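Local coordinates for protein glycerophosphodiester phosphodiesterase (Cytophaga hutchinsonii ATCC 33406, PDB 3CH0) that belongs to the glycerophosphodiester phosphodiesterase family, whose members are built on a TIM-barrel fold, at residues 44-50 with 153-158. Residues are numbered along the deposited sequence.
With EDO (1,2-ethanediol), chain K.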
loop_
_atom_site.group_PDB
_atom_site.type_symbol
_atom_site.label_atom_id
_atom_site.label_comp_id
_atom_site.label_asym_id
_atom_site.label_seq_id
_atom_site.Cartn_x
_atom_site.Cartn_y
_atom_site.Cartn_z
ATOM N N LEU A 44 -0.115 1.926 6.038
ATOM C CA LEU A 44 -0.508 1.971 7.431
ATOM C C LEU A 44 0.488 2.711 8.290
ATOM O O LEU A 44 1.722 2.547 8.161
ATOM C CB LEU A 44 -0.687 0.569 8.005
ATOM C CG LEU A 44 -1.606 -0.388 7.230
ATOM C CD1 LEU A 44 -1.556 -1.836 7.725
ATOM C CD2 LEU A 44 -3.039 0.153 7.291
ATOM N N VAL A 45 -0.091 3.550 9.151
ATOM C CA VAL A 45 0.635 4.318 10.176
ATOM C C VAL A 45 -0.148 4.213 11.487
ATOM O O VAL A 45 -1.197 3.563 11.529
ATOM C CB VAL A 45 0.949 5.733 9.755
ATOM C CG1 VAL A 45 1.611 5.775 8.346
ATOM C CG2 VAL A 45 -0.363 6.590 9.822
ATOM N N ILE A 46 0.437 4.759 12.562
ATOM C CA ILE A 46 -0.133 4.696 13.928
ATOM C C ILE A 46 -0.376 6.102 14.493
ATOM O O ILE A 46 0.456 6.966 14.334
ATOM C CB ILE A 46 0.819 3.955 14.867
ATOM C CG1 ILE A 46 1.257 2.591 14.252
ATOM C CG2 ILE A 46 0.148 3.690 16.250
ATOM C CD1 ILE A 46 0.161 1.590 13.948
ATOM N N SER A 47 -1.570 6.297 15.059
ATOM C CA SER A 47 -1.901 7.538 15.739
ATOM C C SER A 47 -1.262 7.537 17.136
ATOM O O SER A 47 -0.815 6.499 17.627
ATOM C CB SER A 47 -3.418 7.681 15.912
ATOM O OG SER A 47 -3.946 6.651 16.752
ATOM N N LYS A 48 -1.265 8.720 17.751
ATOM C CA LYS A 48 -0.825 8.867 19.178
ATOM C C LYS A 48 -1.454 7.864 20.103
ATOM O O LYS A 48 -0.773 7.323 20.983
ATOM C CB LYS A 48 -1.099 10.264 19.653
ATOM C CG LYS A 48 -0.573 10.551 21.066
ATOM C CD LYS A 48 -0.621 12.047 21.319
ATOM C CE LYS A 48 -0.317 12.354 22.786
ATOM N NZ LYS A 48 -0.810 13.737 23.112
ATOM N N ASP A 49 -2.751 7.586 19.909
ATOM C CA ASP A 49 -3.485 6.645 20.704
ATOM C C ASP A 49 -3.481 5.218 20.160
ATOM O O ASP A 49 -4.363 4.401 20.448
ATOM C CB ASP A 49 -4.920 7.174 21.049
ATOM C CG ASP A 49 -5.768 7.543 19.834
ATOM O OD1 ASP A 49 -5.236 7.858 18.738
ATOM O OD2 ASP A 49 -7.030 7.604 20.031
ATOM N N ASN A 50 -2.420 4.891 19.390
ATOM C CA ASN A 50 -2.179 3.524 18.982
ATOM C C ASN A 50 -3.292 2.891 18.137
ATOM O O ASN A 50 -3.475 1.674 18.145
ATOM C CB ASN A 50 -1.817 2.619 20.201
ATOM C CG ASN A 50 -0.391 2.819 20.684
ATOM O OD1 ASN A 50 0.398 3.515 20.077
ATOM N ND2 ASN A 50 -0.092 2.216 21.835
ATOM N N LEU A 153 5.917 -2.898 18.179
ATOM C CA LEU A 153 4.591 -2.297 18.471
ATOM C C LEU A 153 3.864 -1.983 17.160
ATOM O O LEU A 153 2.646 -2.222 17.061
ATOM C CB LEU A 153 4.696 -1.033 19.351
ATOM C CG LEU A 153 3.351 -0.407 19.745
ATOM C CD1 LEU A 153 2.382 -1.465 20.358
ATOM C CD2 LEU A 153 3.651 0.825 20.600
ATOM N N PHE A 154 4.575 -1.364 16.197
ATOM C CA PHE A 154 3.977 -1.024 14.892
ATOM C C PHE A 154 3.388 -2.307 14.317
ATOM O O PHE A 154 2.236 -2.370 13.907
ATOM C CB PHE A 154 5.053 -0.384 14.008
ATOM C CG PHE A 154 4.558 0.476 12.853
ATOM C CD1 PHE A 154 3.332 0.253 12.227
ATOM C CD2 PHE A 154 5.408 1.443 12.335
ATOM C CE1 PHE A 154 2.938 0.989 11.156
ATOM C CE2 PHE A 154 5.009 2.220 11.230
ATOM C CZ PHE A 154 3.766 1.977 10.648
ATOM N N CYS A 155 4.200 -3.358 14.256
ATOM C CA CYS A 155 3.737 -4.598 13.642
ATOM C C CYS A 155 2.634 -5.274 14.455
ATOM O O CYS A 155 1.680 -5.823 13.927
ATOM C CB CYS A 155 4.900 -5.595 13.421
ATOM S SG CYS A 155 6.099 -5.014 12.189
ATOM N N ASP A 156 2.804 -5.270 15.772
ATOM C CA ASP A 156 1.817 -5.950 16.608
ATOM C C ASP A 156 0.464 -5.263 16.485
ATOM O O ASP A 156 -0.546 -5.938 16.464
ATOM C CB ASP A 156 2.253 -5.921 18.063
ATOM C CG ASP A 156 3.436 -6.842 18.352
ATOM O OD1 ASP A 156 3.785 -7.683 17.532
ATOM O OD2 ASP A 156 3.953 -6.679 19.496
ATOM N N LEU A 157 0.423 -3.952 16.454
ATOM C CA LEU A 157 -0.869 -3.250 16.334
ATOM C C LEU A 157 -1.551 -3.608 15.003
ATOM O O LEU A 157 -2.777 -3.835 14.951
ATOM C CB LEU A 157 -0.695 -1.758 16.403
ATOM C CG LEU A 157 -0.312 -1.224 17.775
ATOM C CD1 LEU A 157 0.151 0.221 17.704
ATOM C CD2 LEU A 157 -1.463 -1.384 18.840
ATOM N N VAL A 158 -0.783 -3.659 13.917
ATOM C CA VAL A 158 -1.356 -4.046 12.606
ATOM C C VAL A 158 -1.869 -5.467 12.649
ATOM O O VAL A 158 -2.983 -5.752 12.164
ATOM C CB VAL A 158 -0.293 -3.835 11.469
ATOM C CG1 VAL A 158 -0.676 -4.483 10.117
ATOM C CG2 VAL A 158 -0.043 -2.326 11.357
HETATM C C1 EDO K . -0.381 -3.935 21.628
HETATM O O1 EDO K . -0.329 -4.997 22.584
HETATM C C2 EDO K . -0.109 -4.574 20.281
HETATM O O2 EDO K . -1.222 -5.386 19.834
#
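In this TIM-barrel protein the C-terminal end of barrel strand 39-46, with the turn after it, packs against the outer helix 151-164, which follows the neighbouring parallel strand 132-137. The short axes approach to 9.3 Å at 112°, so the strand crosses the helix steeply, and helix side chains meet both side chains and backbone of the strand and turn. Strand alternation sorts the side chains: Leu-44 and Ile-46 point toward the helix, while Val-45 points away. Leu-44, an mt rotamer, extends its CD1 to 3.7 Å from CG1 of Val-158, whose short, beta-branched apolar side chain also touches Val-52 and Ile-137, as suits a buried place. Phe-154 leaves the helix sideways, but its t chi1 swings the flat ring in to the strand. There Ile-46, with chi1 and chi2 both m, lays CG1 over one ring face in a CH-pi contact, 4.1 Å from the centroid, while its other branch, CG2, lies 3.8 Å from Leu-157 CD1. Beyond the strand, Ser-47 to Asn-50 form a type I turn, closed by Asn-50 N to Ser-47 O (2.9 Å) and braced by Ser-47 OG donating to Asp-49 OD1 (2.7 Å). Asn-50 adopts positive phi, which asparagine tolerates well, and its CB meets Leu-157 CD1 at 4.0 Å near the partly exposed margin. Deeper in, the edge of the Phe-154 ring meets the carbonyl oxygen of Leu-44, with CZ 3.3 Å from Leu-44 O.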